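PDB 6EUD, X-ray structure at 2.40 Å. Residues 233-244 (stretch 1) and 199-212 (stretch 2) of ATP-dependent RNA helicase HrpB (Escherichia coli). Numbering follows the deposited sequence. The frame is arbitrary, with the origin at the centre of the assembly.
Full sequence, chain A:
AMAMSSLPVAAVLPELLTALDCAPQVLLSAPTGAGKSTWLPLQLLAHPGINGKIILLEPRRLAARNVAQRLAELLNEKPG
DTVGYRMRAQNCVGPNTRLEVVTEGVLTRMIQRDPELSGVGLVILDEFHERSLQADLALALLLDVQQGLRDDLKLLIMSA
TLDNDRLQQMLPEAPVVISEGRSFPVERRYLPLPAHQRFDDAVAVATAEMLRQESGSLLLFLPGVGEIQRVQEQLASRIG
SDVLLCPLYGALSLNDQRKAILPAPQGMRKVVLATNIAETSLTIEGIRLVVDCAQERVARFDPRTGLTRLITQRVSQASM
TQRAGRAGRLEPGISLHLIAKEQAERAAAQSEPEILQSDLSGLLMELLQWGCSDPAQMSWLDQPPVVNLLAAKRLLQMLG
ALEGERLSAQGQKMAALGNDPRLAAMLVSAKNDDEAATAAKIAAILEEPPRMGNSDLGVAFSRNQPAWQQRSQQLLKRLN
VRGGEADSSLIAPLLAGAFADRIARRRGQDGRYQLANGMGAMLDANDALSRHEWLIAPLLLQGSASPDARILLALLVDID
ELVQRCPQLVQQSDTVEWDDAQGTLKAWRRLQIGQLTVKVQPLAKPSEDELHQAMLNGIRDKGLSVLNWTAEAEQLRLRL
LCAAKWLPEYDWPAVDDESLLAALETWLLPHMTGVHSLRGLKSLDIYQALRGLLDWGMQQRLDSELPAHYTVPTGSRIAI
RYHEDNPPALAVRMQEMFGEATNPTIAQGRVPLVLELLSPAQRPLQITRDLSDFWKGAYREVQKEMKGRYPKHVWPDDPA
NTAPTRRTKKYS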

# COMPACT_ATOMS: atom_id res chain seq x y z
N GLU A 233 -18.79 27.65 -13.77
CA GLU A 233 -19.10 29.03 -13.44
C GLU A 233 -18.11 30.00 -14.11
O GLU A 233 -18.53 31.03 -14.64
CB GLU A 233 -19.09 29.24 -11.93
CG GLU A 233 -19.24 30.68 -11.51
CD GLU A 233 -19.63 30.82 -10.06
OE1 GLU A 233 -19.82 29.78 -9.40
OE2 GLU A 233 -19.74 31.97 -9.58
N GLN A 234 -16.82 29.66 -14.11
CA GLN A 234 -15.82 30.54 -14.72
C GLN A 234 -15.98 30.56 -16.23
O GLN A 234 -15.73 31.58 -16.87
CB GLN A 234 -14.40 30.10 -14.35
CG GLN A 234 -14.12 30.26 -12.87
CD GLN A 234 -14.50 31.66 -12.37
OE1 GLN A 234 -14.20 32.66 -13.03
NE2 GLN A 234 -15.17 31.72 -11.23
N LEU A 235 -16.38 29.42 -16.79
CA LEU A 235 -16.55 29.28 -18.23
C LEU A 235 -17.73 30.15 -18.70
O LEU A 235 -17.66 30.81 -19.73
CB LEU A 235 -16.76 27.81 -18.57
CG LEU A 235 -16.19 27.22 -19.85
CD1 LEU A 235 -14.84 27.81 -20.14
CD2 LEU A 235 -16.10 25.71 -19.68
N ALA A 236 -18.78 30.17 -17.89
CA ALA A 236 -20.03 30.86 -18.18
C ALA A 236 -19.90 32.34 -18.58
O ALA A 236 -20.73 32.86 -19.34
CB ALA A 236 -20.94 30.73 -16.97
N SER A 237 -18.88 33.02 -18.08
CA SER A 237 -18.66 34.44 -18.36
C SER A 237 -17.68 34.68 -19.53
O SER A 237 -17.45 35.82 -19.94
CB SER A 237 -18.13 35.13 -17.12
OG SER A 237 -16.89 34.54 -16.74
N ARG A 238 -17.10 33.60 -20.04
CA ARG A 238 -16.06 33.71 -21.04
C ARG A 238 -16.45 33.08 -22.38
O ARG A 238 -15.65 33.06 -23.32
CB ARG A 238 -14.76 33.07 -20.52
CG ARG A 238 -14.12 33.76 -19.32
CD ARG A 238 -12.95 32.93 -18.77
NE ARG A 238 -12.21 33.61 -17.70
CZ ARG A 238 -12.62 33.66 -16.43
NH1 ARG A 238 -13.77 33.10 -16.08
NH2 ARG A 238 -11.89 34.28 -15.52
N ILE A 239 -17.68 32.57 -22.47
CA ILE A 239 -18.12 31.89 -23.69
C ILE A 239 -19.17 32.67 -24.45
O ILE A 239 -19.87 33.50 -23.88
CB ILE A 239 -18.70 30.49 -23.39
CG1 ILE A 239 -19.83 30.60 -22.36
CG2 ILE A 239 -17.62 29.53 -22.94
CD1 ILE A 239 -20.53 29.30 -22.09
N GLY A 240 -19.29 32.36 -25.74
CA GLY A 240 -20.31 32.95 -26.58
C GLY A 240 -21.69 32.38 -26.34
O GLY A 240 -21.87 31.41 -25.61
N SER A 241 -22.68 32.99 -26.99
CA SER A 241 -24.09 32.66 -26.77
C SER A 241 -24.44 31.31 -27.38
O SER A 241 -25.45 30.70 -27.00
CB SER A 241 -25.00 33.76 -27.37
OG SER A 241 -24.67 34.03 -28.72
N ASP A 242 -23.60 30.84 -28.30
CA ASP A 242 -23.82 29.58 -28.98
C ASP A 242 -23.29 28.38 -28.18
O ASP A 242 -23.54 27.22 -28.53
CB ASP A 242 -23.18 29.61 -30.37
CG ASP A 242 -21.70 29.84 -30.32
OD1 ASP A 242 -21.22 30.42 -29.33
OD2 ASP A 242 -21.00 29.42 -31.28
N VAL A 243 -22.55 28.65 -27.10
CA VAL A 243 -21.94 27.56 -26.35
C VAL A 243 -22.82 27.09 -25.21
O VAL A 243 -23.16 27.84 -24.30
CB VAL A 243 -20.57 27.96 -25.78
CG1 VAL A 243 -19.99 26.80 -24.99
CG2 VAL A 243 -19.62 28.35 -26.89
N LEU A 244 -23.19 25.81 -25.29
CA LEU A 244 -24.00 25.15 -24.28
C LEU A 244 -23.11 24.34 -23.31
O LEU A 244 -22.39 23.43 -23.72
CB LEU A 244 -25.01 24.24 -24.98
CG LEU A 244 -25.98 23.41 -24.15
CD1 LEU A 244 -26.81 24.33 -23.30
CD2 LEU A 244 -26.85 22.62 -25.10
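Stretch 2 199-212: FDDAVAVATAEMLR

Two acceptors approach closely in this contact: Gln 234 OE1 lies 2.8 Å from Asp 201 OD1, and as modelled no hydrogen bond joins them. The same OE1 accepts a hydrogen bond from Arg 238 NH1 at 3.1 Å, which places positive charge beside the two oxygens. Arg 238 NH2 also forms a long salt bridge with Asp 201 OD1 at 3.8 Å; because that oxygen lies well out of the guanidinium plane, the attraction is one of charge alone, with no N-H directed at it.

Stretch 2 is helical throughout, from Phe 199 to Arg 212, with regular i to i+4 backbone hydrogen bonds along most of its length. It packs against the C-terminal part of a helix in stretch 1 and the loop that follows. The two chains advance in the same general direction, so that Leu 235 CA lies 5.0 Å from Ala 204 CA and, four residues further along each chain, Ile 239 CA lies 6.1 Å from Ala 208 CA.

The small side chains of Ala 204 and Ala 208 permit this proximity. Ala 204 CB is 3.6 Å from Gln 234 CB and 3.9 Å from Leu 235 CD1, while Ala 208 CB is 3.6 Å from Arg 238 O. Leu 235 CD1 also reaches Thr 207 CB at 4.0 Å, and Val 205 CG2 approaches Arg 238 NE at 3.6 Å. Further along the helix, Leu 211 CD1 meets Ile 239 CG2 at 3.9 Å and Val 243 CG1 at 4.3 Å, the latter at the end of the type I turn from Gly 240 to Val 243.

No direct hydrogen bond crosses the interface. Instead, one water accepts from Gln 234 NE2 (2.9 Å) and donates to Asp 200 OD2 (3.1 Å); another donates to Ala 208 O (2.8 Å) and, weakly, to Arg 238 O (3.4 Å).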

# COMPACT_ATOMS: atom_id res chain seq x y z
N PHE A 199 -6.82 27.21 -10.34
CA PHE A 199 -7.05 26.12 -11.28
C PHE A 199 -8.29 26.40 -12.16
O PHE A 199 -8.20 26.35 -13.39
CB PHE A 199 -7.20 24.78 -10.53
CG PHE A 199 -7.48 23.60 -11.43
CD1 PHE A 199 -6.45 22.99 -12.15
CD2 PHE A 199 -8.77 23.09 -11.54
CE1 PHE A 199 -6.70 21.89 -12.97
CE2 PHE A 199 -9.03 21.98 -12.36
CZ PHE A 199 -7.99 21.38 -13.07
N ASP A 200 -9.44 26.72 -11.54
CA ASP A 200 -10.68 26.85 -12.29
C ASP A 200 -10.65 28.01 -13.30
O ASP A 200 -11.15 27.88 -14.42
CB ASP A 200 -11.90 26.99 -11.35
CG ASP A 200 -11.82 28.20 -10.42
OD1 ASP A 200 -10.87 29.01 -10.52
OD2 ASP A 200 -12.73 28.37 -9.59
N ASP A 201 -10.06 29.15 -12.92
CA ASP A 201 -9.87 30.26 -13.86
C ASP A 201 -8.96 29.86 -15.02
O ASP A 201 -9.23 30.17 -16.18
CB ASP A 201 -9.26 31.47 -13.16
CG ASP A 201 -10.25 32.18 -12.25
OD1 ASP A 201 -11.47 32.08 -12.50
OD2 ASP A 201 -9.80 32.85 -11.29
N ALA A 202 -7.85 29.20 -14.69
CA ALA A 202 -6.88 28.84 -15.69
C ALA A 202 -7.51 27.88 -16.70
O ALA A 202 -7.34 28.06 -17.90
CB ALA A 202 -5.63 28.23 -15.05
N VAL A 203 -8.27 26.89 -16.21
CA VAL A 203 -8.86 25.91 -17.12
C VAL A 203 -9.90 26.62 -18.01
O VAL A 203 -9.98 26.35 -19.22
CB VAL A 203 -9.51 24.71 -16.37
CG1 VAL A 203 -10.34 23.86 -17.31
CG2 VAL A 203 -8.44 23.84 -15.73
N ALA A 204 -10.66 27.55 -17.44
CA ALA A 204 -11.71 28.22 -18.19
C ALA A 204 -11.11 29.10 -19.26
O ALA A 204 -11.65 29.21 -20.36
CB ALA A 204 -12.61 29.07 -17.26
N VAL A 205 -9.98 29.73 -18.94
CA VAL A 205 -9.35 30.59 -19.91
C VAL A 205 -8.78 29.78 -21.06
O VAL A 205 -8.94 30.14 -22.21
CB VAL A 205 -8.25 31.45 -19.27
CG1 VAL A 205 -7.31 32.04 -20.33
CG2 VAL A 205 -8.90 32.56 -18.45
N ALA A 206 -8.12 28.67 -20.74
CA ALA A 206 -7.57 27.80 -21.78
C ALA A 206 -8.68 27.26 -22.67
O ALA A 206 -8.54 27.22 -23.88
CB ALA A 206 -6.77 26.66 -21.15
N THR A 207 -9.80 26.88 -22.05
CA THR A 207 -10.93 26.27 -22.76
C THR A 207 -11.65 27.28 -23.67
O THR A 207 -12.00 26.96 -24.82
CB THR A 207 -11.93 25.65 -21.76
OG1 THR A 207 -11.27 24.64 -20.99
CG2 THR A 207 -13.12 25.02 -22.45
N ALA A 208 -11.86 28.50 -23.18
CA ALA A 208 -12.51 29.54 -23.98
C ALA A 208 -11.64 29.90 -25.17
O ALA A 208 -12.16 30.24 -26.24
CB ALA A 208 -12.80 30.79 -23.14
N GLU A 209 -10.33 29.81 -25.00
CA GLU A 209 -9.42 30.12 -26.08
C GLU A 209 -9.44 29.02 -27.15
O GLU A 209 -9.34 29.30 -28.33
CB GLU A 209 -8.01 30.33 -25.54
CG GLU A 209 -6.95 30.59 -26.62
CD GLU A 209 -7.17 31.90 -27.40
OE1 GLU A 209 -8.02 32.73 -26.98
OE2 GLU A 209 -6.49 32.11 -28.42
N MET A 210 -9.58 27.76 -26.73
CA MET A 210 -9.74 26.68 -27.70
C MET A 210 -11.03 26.82 -28.53
O MET A 210 -11.04 26.57 -29.73
CB MET A 210 -9.71 25.34 -26.99
CG MET A 210 -9.48 24.19 -27.96
SD MET A 210 -8.22 23.10 -27.40
CE MET A 210 -8.32 21.90 -28.67
N LEU A 211 -12.10 27.23 -27.86
CA LEU A 211 -13.38 27.45 -28.50
C LEU A 211 -13.28 28.57 -29.51
O LEU A 211 -13.96 28.58 -30.52
CB LEU A 211 -14.44 27.78 -27.45
CG LEU A 211 -14.78 26.65 -26.48
CD1 LEU A 211 -15.74 27.11 -25.39
CD2 LEU A 211 -15.36 25.48 -27.24
N ARG A 212 -12.41 29.53 -29.23
CA ARG A 212 -12.28 30.70 -30.08
C ARG A 212 -11.50 30.38 -31.35
O ARG A 212 -11.77 30.91 -32.40
CB ARG A 212 -11.61 31.84 -29.33
CG ARG A 212 -11.65 33.19 -30.06
CD ARG A 212 -10.74 34.23 -29.39
NE ARG A 212 -9.33 33.90 -29.54
CZ ARG A 212 -8.61 34.17 -30.63
NH1 ARG A 212 -9.16 34.80 -31.67
NH2 ARG A 212 -7.32 33.83 -30.68
O HOH W 1 -15.73 29.26 -9.75
O HOH W 2 -14.67 31.56 -26.24